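Local structure of Mll7089 protein (Mesorhizobium loti, 2OZ8) at residues H7-R12 with A35-S40; S40-V45 with A115-L120; F13-D18 with V31-L36. The protein is of unknown function but belongs to the mandelate racemase/muconate lactonizing enzyme family, and probably binds magnesium and may act as a hydro-lyase. One frame throughout, in Å; residues are numbered along the deposited sequence.

Contact 1: H7-R12 with A35-S40; sequences HFRITR and ALELVS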
ATOM      1  N   HIS A   7     -38.949  11.575  34.284  0.50 47.35           N
ATOM      2  CA  HIS A   7     -38.080  12.430  35.088  0.50 46.19           C
ATOM      3  C   HIS A   7     -36.636  11.884  35.107  0.50 45.70           C
ATOM      4  O   HIS A   7     -36.405  10.710  34.785  0.50 45.30           O
ATOM      5  CB  HIS A   7     -38.563  12.515  36.554  0.50 46.33           C
ATOM      6  CG  HIS A   7     -40.051  12.579  36.732  0.50 46.46           C
ATOM      7  ND1 HIS A   7     -40.731  13.767  36.902  0.50 46.54           N
ATOM      8  CD2 HIS A   7     -40.983  11.599  36.815  0.50 47.57           C
ATOM      9  CE1 HIS A   7     -42.018  13.521  37.067  0.50 47.41           C
ATOM     10  NE2 HIS A   7     -42.198  12.211  37.024  0.50 49.48           N
ATOM     11  N   PHE A   8     -35.686  12.738  35.511  1.00 44.73           N
ATOM     12  CA  PHE A   8     -34.342  12.334  35.837  1.00 44.46           C
ATOM     13  C   PHE A   8     -33.905  12.868  37.211  1.00 46.10           C
ATOM     14  O   PHE A   8     -34.407  13.879  37.671  1.00 46.32           O
ATOM     15  CB  PHE A   8     -33.367  12.758  34.730  1.00 43.24           C
ATOM     16  CG  PHE A   8     -32.949  14.181  34.800  1.00 39.34           C
ATOM     17  CD1 PHE A   8     -31.945  14.575  35.672  1.00 37.49           C
ATOM     18  CD2 PHE A   8     -33.551  15.129  33.988  1.00 36.92           C
ATOM     19  CE1 PHE A   8     -31.536  15.936  35.755  1.00 39.84           C
ATOM     20  CE2 PHE A   8     -33.173  16.495  34.052  1.00 38.59           C
ATOM     21  CZ  PHE A   8     -32.158  16.898  34.951  1.00 41.47           C
ATOM     22  N   ARG A   9     -32.929  12.224  37.848  1.00 47.32           N
ATOM     23  CA  ARG A   9     -32.493  12.633  39.185  1.00 49.28           C
ATOM     24  C   ARG A   9     -30.963  12.572  39.249  1.00 48.16           C
ATOM     25  O   ARG A   9     -30.379  11.577  38.828  1.00 49.03           O
ATOM     26  CB  ARG A   9     -33.126  11.681  40.196  1.00 49.81           C
ATOM     27  CG  ARG A   9     -33.299  12.150  41.663  1.00 53.31           C
ATOM     28  CD  ARG A   9     -33.885  10.952  42.536  1.00 54.06           C
ATOM     29  NE  ARG A   9     -35.277  10.580  42.180  1.00 61.83           N
ATOM     30  CZ  ARG A   9     -35.741   9.350  41.880  1.00 63.16           C
ATOM     31  NH1 ARG A   9     -34.954   8.272  41.873  1.00 61.61           N
ATOM     32  NH2 ARG A   9     -37.039   9.205  41.590  1.00 64.09           N
ATOM     33  N   ILE A  10     -30.306  13.625  39.743  1.00 47.40           N
ATOM     34  CA  ILE A  10     -28.853  13.614  39.888  1.00 45.69           C
ATOM     35  C   ILE A  10     -28.408  13.696  41.350  1.00 45.99           C
ATOM     36  O   ILE A  10     -28.726  14.656  42.069  1.00 46.96           O
ATOM     37  CB  ILE A  10     -28.167  14.740  39.096  1.00 46.01           C
ATOM     38  CG1 ILE A  10     -28.644  14.790  37.621  1.00 44.38           C
ATOM     39  CG2 ILE A  10     -26.601  14.631  39.213  1.00 44.39           C
ATOM     40  CD1 ILE A  10     -28.014  13.782  36.696  1.00 41.65           C
ATOM     41  N   THR A  11     -27.649  12.711  41.804  1.00 44.92           N
ATOM     42  CA  THR A  11     -27.113  12.792  43.146  1.00 44.22           C
ATOM     43  C   THR A  11     -25.604  12.873  43.114  1.00 43.22           C
ATOM     44  O   THR A  11     -24.943  11.923  42.680  1.00 43.56           O
ATOM     45  CB  THR A  11     -27.559  11.610  44.019  1.00 44.34           C
ATOM     46  OG1 THR A  11     -28.968  11.431  43.880  1.00 45.67           O
ATOM     47  CG2 THR A  11     -27.271  11.901  45.440  1.00 44.98           C
ATOM     48  N   ARG A  12     -25.071  13.990  43.607  1.00 41.26           N
ATOM     49  CA  ARG A  12     -23.646  14.246  43.576  1.00 39.44           C
ATOM     50  C   ARG A  12     -22.904  13.682  44.798  1.00 39.45           C
ATOM     51  O   ARG A  12     -23.346  13.877  45.923  1.00 40.44           O
ATOM     52  CB  ARG A  12     -23.431  15.734  43.443  1.00 38.05           C
ATOM     53  CG  ARG A  12     -22.046  16.141  43.113  1.00 38.32           C
ATOM     54  CD  ARG A  12     -21.855  17.606  43.384  1.00 34.86           C
ATOM     55  NE  ARG A  12     -20.483  18.039  43.118  1.00 38.85           N
ATOM     56  CZ  ARG A  12     -19.464  17.886  43.959  1.00 40.06           C
ATOM     57  NH1 ARG A  12     -19.650  17.304  45.144  1.00 39.78           N
ATOM     58  NH2 ARG A  12     -18.265  18.344  43.628  1.00 37.14           N
ATOM     59  N   ALA A  35     -24.776   9.983  40.590  1.00 41.27           N
ATOM     60  CA  ALA A  35     -25.707   8.974  40.133  1.00 40.50           C
ATOM     61  C   ALA A  35     -26.725   9.671  39.274  1.00 40.28           C
ATOM     62  O   ALA A  35     -27.177  10.749  39.593  1.00 40.94           O
ATOM     63  CB  ALA A  35     -26.361   8.268  41.308  1.00 39.91           C
ATOM     64  N   LEU A  36     -27.023   9.059  38.141  1.00 39.58           N
ATOM     65  CA  LEU A  36     -27.980   9.549  37.199  1.00 37.89           C
ATOM     66  C   LEU A  36     -29.081   8.514  37.234  1.00 38.00           C
ATOM     67  O   LEU A  36     -28.839   7.324  37.015  1.00 37.14           O
ATOM     68  CB  LEU A  36     -27.355   9.631  35.804  1.00 38.08           C
ATOM     69  CG  LEU A  36     -28.359   9.818  34.653  1.00 37.58           C
ATOM     70  CD1 LEU A  36     -29.039  11.176  34.748  1.00 34.71           C
ATOM     71  CD2 LEU A  36     -27.693   9.608  33.282  1.00 36.56           C
ATOM     72  N   GLU A  37     -30.285   8.961  37.586  1.00 38.46           N
ATOM     73  CA  GLU A  37     -31.416   8.049  37.649  1.00 38.78           C
ATOM     74  C   GLU A  37     -32.420   8.501  36.629  1.00 39.17           C
ATOM     75  O   GLU A  37     -32.777   9.695  36.571  1.00 38.05           O
ATOM     76  CB  GLU A  37     -32.028   7.986  39.020  1.00 38.59           C
ATOM     77  CG  GLU A  37     -31.268   7.112  40.021  1.00 40.50           C
ATOM     78  CD  GLU A  37     -31.816   7.274  41.439  1.00 41.87           C
ATOM     79  OE1 GLU A  37     -32.170   6.268  42.080  1.00 45.08           O
ATOM     80  OE2 GLU A  37     -31.913   8.424  41.900  1.00 42.68           O
ATOM     81  N   LEU A  38     -32.805   7.550  35.777  1.00 39.70           N
ATOM     82  CA  LEU A  38     -33.781   7.833  34.733  1.00 41.09           C
ATOM     83  C   LEU A  38     -35.049   7.062  35.077  1.00 41.72           C
ATOM     84  O   LEU A  38     -35.024   5.847  35.176  1.00 41.60           O
ATOM     85  CB  LEU A  38     -33.236   7.465  33.353  1.00 39.96           C
ATOM     86  CG  LEU A  38     -31.954   8.145  32.854  1.00 40.28           C
ATOM     87  CD1 LEU A  38     -31.448   7.532  31.508  1.00 33.78           C
ATOM     88  CD2 LEU A  38     -32.126   9.674  32.792  1.00 37.81           C
ATOM     89  N   VAL A  39     -36.137   7.801  35.291  1.00 43.23           N
ATOM     90  CA  VAL A  39     -37.419   7.250  35.761  1.00 43.98           C
ATOM     91  C   VAL A  39     -38.389   7.196  34.619  1.00 44.77           C
ATOM     92  O   VAL A  39     -38.572   8.194  33.927  1.00 44.21           O
ATOM     93  CB  VAL A  39     -38.042   8.123  36.900  1.00 44.59           C
ATOM     94  CG1 VAL A  39     -39.145   7.372  37.601  1.00 43.70           C
ATOM     95  CG2 VAL A  39     -36.961   8.544  37.960  1.00 44.47           C
ATOM     96  N   SER A  40     -38.993   6.028  34.389  1.00 46.91           N
ATOM     97  CA  SER A  40     -40.083   5.954  33.407  1.00 49.88           C
ATOM     98  C   SER A  40     -41.441   6.088  34.076  1.00 51.20           C
ATOM     99  O   SER A  40     -41.533   6.153  35.295  1.00 51.94           O
ATOM    100  CB  SER A  40     -40.003   4.690  32.537  1.00 50.09           C
ATOM    101  OG  SER A  40     -40.682   3.600  33.129  1.00 52.24           O
TER
HETATM  102  O   HOH W   1     -29.586  10.294  41.531  1.00 50.82           O

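Contact 2: S40-V45 with A115-L120; sequences SESGEV and AKEAGL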
ATOM      1  N   SER A  40     -38.993   6.028  34.389  1.00 46.91           N
ATOM      2  CA  SER A  40     -40.083   5.954  33.407  1.00 49.88           C
ATOM      3  C   SER A  40     -41.441   6.088  34.076  1.00 51.20           C
ATOM      4  O   SER A  40     -41.533   6.153  35.295  1.00 51.94           O
ATOM      5  CB  SER A  40     -40.003   4.690  32.537  1.00 50.09           C
ATOM      6  OG  SER A  40     -40.682   3.600  33.129  1.00 52.24           O
ATOM      7  N   GLU A  41     -42.505   6.115  33.294  1.00 53.44           N
ATOM      8  CA  GLU A  41     -43.843   6.165  33.911  1.00 56.11           C
ATOM      9  C   GLU A  41     -44.426   4.809  34.435  1.00 55.18           C
ATOM     10  O   GLU A  41     -45.434   4.779  35.129  1.00 55.13           O
ATOM     11  CB  GLU A  41     -44.832   7.026  33.085  1.00 55.64           C
ATOM     12  CG  GLU A  41     -44.811   6.786  31.601  1.00 59.64           C
ATOM     13  CD  GLU A  41     -45.265   8.012  30.785  1.00 60.58           C
ATOM     14  OE1 GLU A  41     -45.021   9.159  31.244  1.00 66.31           O
ATOM     15  OE2 GLU A  41     -45.835   7.815  29.684  1.00 62.27           O
ATOM     16  N   SER A  42     -43.757   3.698  34.157  1.00 55.07           N
ATOM     17  CA  SER A  42     -44.055   2.456  34.870  1.00 54.32           C
ATOM     18  C   SER A  42     -43.476   2.475  36.267  1.00 53.36           C
ATOM     19  O   SER A  42     -43.707   1.567  37.043  1.00 53.38           O
ATOM     20  CB  SER A  42     -43.469   1.260  34.133  1.00 55.10           C
ATOM     21  OG  SER A  42     -42.060   1.354  34.098  1.00 56.63           O
ATOM     22  N   GLY A  43     -42.695   3.499  36.583  1.00 53.27           N
ATOM     23  CA  GLY A  43     -42.082   3.628  37.926  1.00 52.10           C
ATOM     24  C   GLY A  43     -40.675   3.058  38.039  1.00 50.77           C
ATOM     25  O   GLY A  43     -39.988   3.319  39.032  1.00 51.92           O
ATOM     26  N   GLU A  44     -40.243   2.317  37.014  1.00 48.98           N
ATOM     27  CA  GLU A  44     -38.922   1.708  36.974  1.00 47.89           C
ATOM     28  C   GLU A  44     -37.864   2.768  36.762  1.00 47.50           C
ATOM     29  O   GLU A  44     -38.098   3.801  36.107  1.00 48.25           O
ATOM     30  CB  GLU A  44     -38.810   0.585  35.935  1.00 47.20           C
ATOM     31  CG  GLU A  44     -39.648  -0.678  36.228  1.00 47.52           C
ATOM     32  CD  GLU A  44     -39.063  -1.637  37.297  1.00 51.81           C
ATOM     33  OE1 GLU A  44     -38.027  -1.348  37.935  1.00 52.86           O
ATOM     34  OE2 GLU A  44     -39.646  -2.717  37.512  1.00 53.28           O
ATOM     35  N   VAL A  45     -36.711   2.533  37.375  1.00 46.22           N
ATOM     36  CA  VAL A  45     -35.631   3.486  37.380  1.00 44.51           C
ATOM     37  C   VAL A  45     -34.418   2.795  36.789  1.00 43.41           C
ATOM     38  O   VAL A  45     -34.139   1.635  37.107  1.00 43.22           O
ATOM     39  CB  VAL A  45     -35.314   3.965  38.820  1.00 45.16           C
ATOM     40  CG1 VAL A  45     -34.124   4.876  38.839  1.00 43.88           C
ATOM     41  CG2 VAL A  45     -36.535   4.688  39.444  1.00 45.64           C
ATOM     42  N   ALA A 115     -33.791  -3.290  30.418  1.00 38.95           N
ATOM     43  CA  ALA A 115     -33.802  -4.609  31.032  1.00 39.23           C
ATOM     44  C   ALA A 115     -34.882  -4.779  32.138  1.00 39.35           C
ATOM     45  O   ALA A 115     -35.627  -5.775  32.140  1.00 40.35           O
ATOM     46  CB  ALA A 115     -32.398  -4.921  31.588  1.00 38.56           C
ATOM     47  N   LYS A 116     -34.954  -3.855  33.094  1.00 38.99           N
ATOM     48  CA  LYS A 116     -35.987  -3.953  34.110  1.00 40.44           C
ATOM     49  C   LYS A 116     -37.376  -4.034  33.443  1.00 41.24           C
ATOM     50  O   LYS A 116     -38.179  -4.912  33.746  1.00 40.56           O
ATOM     51  CB  LYS A 116     -35.937  -2.770  35.075  1.00 40.58           C
ATOM     52  CG  LYS A 116     -34.747  -2.760  35.935  1.00 41.98           C
ATOM     53  CD  LYS A 116     -34.766  -1.616  36.925  1.00 41.41           C
ATOM     54  CE  LYS A 116     -33.523  -1.710  37.754  1.00 39.43           C
ATOM     55  NZ  LYS A 116     -33.451  -0.469  38.501  1.00 43.49           N
ATOM     56  N   GLU A 117     -37.627  -3.131  32.503  1.00 41.48           N
ATOM     57  CA  GLU A 117     -38.898  -3.114  31.821  1.00 42.43           C
ATOM     58  C   GLU A 117     -39.172  -4.337  30.941  1.00 42.55           C
ATOM     59  O   GLU A 117     -40.311  -4.718  30.745  1.00 43.27           O
ATOM     60  CB  GLU A 117     -39.069  -1.774  31.106  1.00 42.92           C
ATOM     61  CG  GLU A 117     -39.536  -0.721  32.108  1.00 45.08           C
ATOM     62  CD  GLU A 117     -39.536   0.661  31.564  1.00 53.20           C
ATOM     63  OE1 GLU A 117     -40.225   1.514  32.174  1.00 56.49           O
ATOM     64  OE2 GLU A 117     -38.851   0.912  30.541  1.00 54.85           O
ATOM     65  N   ALA A 118     -38.136  -4.987  30.434  1.00 42.21           N
ATOM     66  CA  ALA A 118     -38.346  -6.260  29.733  1.00 41.82           C
ATOM     67  C   ALA A 118     -38.438  -7.378  30.745  1.00 41.54           C
ATOM     68  O   ALA A 118     -38.707  -8.510  30.378  1.00 41.48           O
ATOM     69  CB  ALA A 118     -37.211  -6.545  28.681  1.00 41.24           C
ATOM     70  N   GLY A 119     -38.195  -7.066  32.016  1.00 41.37           N
ATOM     71  CA  GLY A 119     -38.271  -8.095  33.071  1.00 41.17           C
ATOM     72  C   GLY A 119     -37.107  -9.058  32.980  1.00 40.85           C
ATOM     73  O   GLY A 119     -37.300 -10.285  33.009  1.00 42.22           O
ATOM     74  N   LEU A 120     -35.900  -8.507  32.823  1.00 39.16           N
ATOM     75  CA  LEU A 120     -34.717  -9.326  32.621  1.00 37.92           C
ATOM     76  C   LEU A 120     -33.497  -8.703  33.280  1.00 36.64           C
ATOM     77  O   LEU A 120     -33.409  -7.456  33.390  1.00 36.57           O
ATOM     78  CB  LEU A 120     -34.410  -9.539  31.121  1.00 38.24           C
ATOM     79  CG  LEU A 120     -35.375 -10.327  30.206  1.00 39.48           C
ATOM     80  CD1 LEU A 120     -35.017 -10.151  28.697  1.00 35.38           C
ATOM     81  CD2 LEU A 120     -35.407 -11.798  30.581  1.00 38.77           C
TER
HETATM   82  O   HOH W   2     -36.611   0.423  39.440  1.00 42.23           O

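Contact 3: F13-D18 with V31-L36; sequences FQFARD and VNVAAL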
ATOM      1  N   PHE A  13     -21.784  12.996  44.559  1.00 38.94           N
ATOM      2  CA  PHE A  13     -20.853  12.504  45.584  1.00 38.83           C
ATOM      3  C   PHE A  13     -19.411  13.070  45.373  1.00 39.79           C
ATOM      4  O   PHE A  13     -18.945  13.321  44.238  1.00 40.52           O
ATOM      5  CB  PHE A  13     -20.825  10.973  45.587  1.00 38.80           C
ATOM      6  CG  PHE A  13     -22.198  10.328  45.795  1.00 39.22           C
ATOM      7  CD1 PHE A  13     -22.720  10.151  47.069  1.00 39.42           C
ATOM      8  CD2 PHE A  13     -22.967   9.932  44.713  1.00 40.02           C
ATOM      9  CE1 PHE A  13     -23.982   9.592  47.267  1.00 39.02           C
ATOM     10  CE2 PHE A  13     -24.222   9.368  44.898  1.00 39.06           C
ATOM     11  CZ  PHE A  13     -24.728   9.202  46.179  1.00 39.12           C
ATOM     12  N   GLN A  14     -18.698  13.293  46.462  1.00 39.31           N
ATOM     13  CA  GLN A  14     -17.324  13.771  46.369  1.00 38.37           C
ATOM     14  C   GLN A  14     -16.693  13.318  47.692  1.00 38.48           C
ATOM     15  O   GLN A  14     -17.000  13.874  48.738  1.00 38.68           O
ATOM     16  CB  GLN A  14     -17.248  15.286  46.197  1.00 37.22           C
ATOM     17  CG  GLN A  14     -15.791  15.841  46.121  1.00 37.60           C
ATOM     18  CD  GLN A  14     -15.694  17.390  46.101  1.00 37.53           C
ATOM     19  OE1 GLN A  14     -16.689  18.111  46.031  1.00 40.32           O
ATOM     20  NE2 GLN A  14     -14.493  17.884  46.179  1.00 33.41           N
ATOM     21  N   PHE A  15     -15.851  12.288  47.637  1.00 38.23           N
ATOM     22  CA  PHE A  15     -15.283  11.686  48.841  1.00 38.48           C
ATOM     23  C   PHE A  15     -13.836  11.230  48.696  1.00 38.58           C
ATOM     24  O   PHE A  15     -13.374  10.986  47.596  1.00 38.84           O
ATOM     25  CB  PHE A  15     -16.151  10.536  49.318  1.00 37.08           C
ATOM     26  CG  PHE A  15     -16.404   9.445  48.278  1.00 38.44           C
ATOM     27  CD1 PHE A  15     -15.648   8.251  48.288  1.00 38.20           C
ATOM     28  CD2 PHE A  15     -17.451   9.562  47.342  1.00 38.47           C
ATOM     29  CE1 PHE A  15     -15.945   7.166  47.404  1.00 37.08           C
ATOM     30  CE2 PHE A  15     -17.741   8.520  46.418  1.00 35.90           C
ATOM     31  CZ  PHE A  15     -16.974   7.309  46.461  1.00 38.78           C
ATOM     32  N   ALA A  16     -13.140  11.122  49.831  1.00 39.04           N
ATOM     33  CA  ALA A  16     -11.760  10.620  49.903  1.00 38.57           C
ATOM     34  C   ALA A  16     -11.718   9.134  49.620  1.00 38.59           C
ATOM     35  O   ALA A  16     -12.668   8.390  49.956  1.00 38.24           O
ATOM     36  CB  ALA A  16     -11.130  10.907  51.287  1.00 37.95           C
ATOM     37  N   ARG A  17     -10.618   8.717  48.986  1.00 38.89           N
ATOM     38  CA  ARG A  17     -10.324   7.301  48.763  1.00 40.10           C
ATOM     39  C   ARG A  17      -9.619   6.722  49.979  1.00 40.41           C
ATOM     40  O   ARG A  17      -9.072   7.461  50.783  1.00 39.94           O
ATOM     41  CB  ARG A  17      -9.440   7.124  47.524  1.00 39.55           C
ATOM     42  CG  ARG A  17     -10.195   7.327  46.223  1.00 40.17           C
ATOM     43  CD  ARG A  17      -9.245   7.246  45.021  1.00 37.70           C
ATOM     44  NE  ARG A  17      -9.923   7.603  43.779  1.00 35.31           N
ATOM     45  CZ  ARG A  17     -10.519   6.729  42.977  1.00 36.95           C
ATOM     46  NH1 ARG A  17     -10.545   5.430  43.276  1.00 37.39           N
ATOM     47  NH2 ARG A  17     -11.099   7.156  41.869  1.00 37.64           N
ATOM     48  N   ASP A  18      -9.627   5.397  50.080  1.00 41.90           N
ATOM     49  CA  ASP A  18      -8.868   4.684  51.102  1.00 43.93           C
ATOM     50  C   ASP A  18      -7.356   4.526  50.829  1.00 44.11           C
ATOM     51  O   ASP A  18      -6.604   4.217  51.743  1.00 45.12           O
ATOM     52  CB  ASP A  18      -9.523   3.329  51.411  1.00 43.81           C
ATOM     53  CG  ASP A  18      -9.482   2.348  50.236  1.00 49.04           C
ATOM     54  OD1 ASP A  18      -9.560   2.750  49.021  1.00 50.10           O
ATOM     55  OD2 ASP A  18      -9.373   1.129  50.563  1.00 51.14           O
ATOM     56  N   VAL A  31     -12.723  10.790  44.874  1.00 41.83           N
ATOM     57  CA  VAL A  31     -13.640  10.252  43.905  1.00 40.94           C
ATOM     58  C   VAL A  31     -14.683  11.325  43.661  1.00 41.37           C
ATOM     59  O   VAL A  31     -15.224  11.890  44.603  1.00 41.93           O
ATOM     60  CB  VAL A  31     -14.334   9.054  44.457  1.00 40.30           C
ATOM     61  CG1 VAL A  31     -15.253   8.452  43.409  1.00 41.46           C
ATOM     62  CG2 VAL A  31     -13.316   8.038  44.952  1.00 41.10           C
ATOM     63  N   ASN A  32     -14.965  11.597  42.401  1.00 41.03           N
ATOM     64  CA  ASN A  32     -15.968  12.570  42.019  1.00 41.16           C
ATOM     65  C   ASN A  32     -16.978  11.898  41.118  1.00 41.12           C
ATOM     66  O   ASN A  32     -16.619  11.488  40.030  1.00 42.56           O
ATOM     67  CB  ASN A  32     -15.286  13.716  41.315  1.00 41.57           C
ATOM     68  CG  ASN A  32     -14.775  14.765  42.293  1.00 42.45           C
ATOM     69  OD1 ASN A  32     -15.522  15.641  42.712  1.00 44.99           O
ATOM     70  ND2 ASN A  32     -13.507  14.697  42.633  1.00 43.25           N
ATOM     71  N   VAL A  33     -18.217  11.713  41.589  1.00 40.98           N
ATOM     72  CA  VAL A  33     -19.185  10.854  40.899  1.00 39.93           C
ATOM     73  C   VAL A  33     -20.616  11.259  41.245  1.00 41.36           C
ATOM     74  O   VAL A  33     -20.908  11.625  42.390  1.00 41.61           O
ATOM     75  CB  VAL A  33     -18.923   9.333  41.165  1.00 40.00           C
ATOM     76  CG1 VAL A  33     -19.160   8.935  42.634  1.00 39.09           C
ATOM     77  CG2 VAL A  33     -19.725   8.462  40.267  1.00 39.20           C
ATOM     78  N   ALA A  34     -21.490  11.242  40.231  1.00 41.69           N
ATOM     79  CA  ALA A  34     -22.893  11.510  40.421  1.00 42.06           C
ATOM     80  C   ALA A  34     -23.748  10.372  39.836  1.00 42.26           C
ATOM     81  O   ALA A  34     -23.476   9.866  38.733  1.00 42.93           O
ATOM     82  CB  ALA A  34     -23.274  12.850  39.814  1.00 41.29           C
ATOM     83  N   ALA A  35     -24.776   9.983  40.590  1.00 41.27           N
ATOM     84  CA  ALA A  35     -25.707   8.974  40.133  1.00 40.50           C
ATOM     85  C   ALA A  35     -26.725   9.671  39.274  1.00 40.28           C
ATOM     86  O   ALA A  35     -27.177  10.749  39.593  1.00 40.94           O
ATOM     87  CB  ALA A  35     -26.361   8.268  41.308  1.00 39.91           C
ATOM     88  N   LEU A  36     -27.023   9.059  38.141  1.00 39.58           N
ATOM     89  CA  LEU A  36     -27.980   9.549  37.199  1.00 37.89           C
ATOM     90  C   LEU A  36     -29.081   8.514  37.234  1.00 38.00           C
ATOM     91  O   LEU A  36     -28.839   7.324  37.015  1.00 37.14           O
ATOM     92  CB  LEU A  36     -27.355   9.631  35.804  1.00 38.08           C
ATOM     93  CG  LEU A  36     -28.359   9.818  34.653  1.00 37.58           C
ATOM     94  CD1 LEU A  36     -29.039  11.176  34.748  1.00 34.71           C
ATOM     95  CD2 LEU A  36     -27.693   9.608  33.282  1.00 36.56           C
TER
HETATM   96  O   HOH W   3     -18.055  15.273  42.610  1.00 58.80           O

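Contact 1: H7-R12 with A35-S40
Glu37 OE2 is gripped twice. Arg9 NH1 donates to Glu37 OE2 over 3.0 Å as part of a salt bridge, and a water is placed to donate the second bond. The guanidinium and carboxylate planes are turned 79° apart. Arg9 NH1 meets the oxygen from above the carboxylate plane, while the bond stays close to the guanidinium plane. Arg9 gets there with CG anti to the backbone N and a bend at chi3 (-67°), which also brings Arg9 NH2 to 3.7 Å from Val39 CG2. Glu37 OE1 has a separate salt bridge to Arg355. The same water bonds to Thr11 OG1 and Ala35 O. It has too few protons for every acceptor near it, so these bonds are probably shared.

The Phe8, Ile10, Leu36 and Leu38 face is apolar. Ile10 and Leu36 lie side by side, with Ile10 CD1 only 3.4 Å from Leu36 CD1, a tight fit. Phe8 CB touches Leu38 CD2 at 3.8 Å, while the Phe8 ring leads off to Phe67 and Trp72. Helices 60-70 and 103-118 pack on this face. The strands pair antiparallel from His7-Val39 to Thr11-Ala35, as in the N-terminal capping domain of the enolase superfamily.

Contact 2: S40-V45 with A115-L120
A type I turn from Ser40 to Gly43 joins two strands and lies against the last turn of helix 103-118, which ends in a Schellman motif at Gly119. Ser40 OG also accepts from Ser42 N, making an ST turn.

Two serine hydroxyls converge on one carboxylate oxygen. Ser42 OG donates to Glu117 OE1 over 2.7 Å, on the anti lone pair of that carboxylate oxygen. Ser40 OG donates to the same Glu117 OE1 nearly along the C-O axis, at a very short 2.3 Å. Both hydroxyls sit in the crowded position between the backbone N and the carbonyl carbon. The Glu117 chain runs extended beyond CG to meet them, and slides past Glu44 in the opposite direction.

Lys116 crosses Glu44 obliquely. Its chain is fully extended beyond CG, and Lys116 NZ donates to Val45 O over 2.6 Å, nearly along the C=O axis. On the way Lys116 CD passes 3.4 Å from Glu44 OE1. A water links Glu44 OE1 to Val45 N, and accepts weakly from Lys116 NZ. A methionine here would remove the amino group that donates to Val45 O, and would probably loosen the join between the helix end and the start of strand 45-52. Just beyond, Arg79 of a second subunit bonds to Ala118 O.

The opposite charges of Glu44 OE1 and Lys116 NZ stay 4.7 Å apart, too far for a direct salt bridge, and the water bridges them. Lys116 NZ also has a long, weak ion pair with Asp112. Two neutral hydroxyl donors face Glu117 OE1, and they would be expected to stabilise its ionised form.

Contact 3: F13-D18 with V31-L36
Backbone hydrogen bonds pair strand 13-17 with strand 31-36 in antiparallel fashion. Phe13 and Val33 form one hydrogen-bonded pair, and Phe15 and Val31 another. Phe13 N donates to Val33 O over 2.7 Å, nearly along the C=O axis. The return bond, from Val33 N to Phe13 O, is longer at 3.2 Å and its donor stands above the carbonyl plane. Gln14 and Asn32 face each other as the non-hydrogen-bonded pair between.

Apolar packing fills the face that carries Phe13, Phe15, Val31 and Val33. Val31 is its centre. Its CB lies over the middle of the Phe15 ring, a CH-pi contact with Val31 CB 3.8 Å from the ring centroid. Phe15 CG takes the crowded position between the backbone N and the carbonyl carbon (chi1 56°), and the ring lies beside Val31. Val31 CG1 touches the ring at Phe15 CZ. The second methyl, Val31 CG2, meets Arg17 CG at 3.4 Å and sits over one face of the guanidinium, offset toward the rim. Arg17 itself bonds to Asp30 O and Gln321. The Phe13 ring turns its edge to Ala35 CB.

Polar groups occupy the Gln14 and Asn32 face. The two side chains lie side by side, with Gln14 CG 3.4 Å from Asn32 OD1. A water donates to Asn32 OD1 over 2.6 Å and to Phe13 O over 2.7 Å, while Asn32 OD1 also accepts from Leu57 N. The Gln14 amide is fixed elsewhere, by Leu364 O and Arg12.

Phe15 meets His325 edge-to-face, and Phe13 packs on Leu326. Both partners follow strand 313-318 of the barrel. This face of the capping sheet thus packs on residues that follow a barrel strand, consistent with the two-domain plan of the enolase superfamily.

How the contacts relate
Contacts 1 and 3 are two lengths of one ladder, strand 5-17 with strand 27-40. They share Ala35 and Leu36, and their centres are about 16 Å apart. Ala34 CB lies against Thr11 O at 3.4 Å where they meet. Contact 2 takes over at Ser40, where strand 27-40 ends, with its centre about 14 Å from that of contact 1. Glu37 CB packs on Val45 CG1 at 3.8 Å between them. Contacts 2 and 3 are about 26 Å apart, centre to centre. The sheet thus runs from the barrel side at contact 3 to the helix end and subunit boundary at contact 2. In relatives the active site lies between barrel and capping domain.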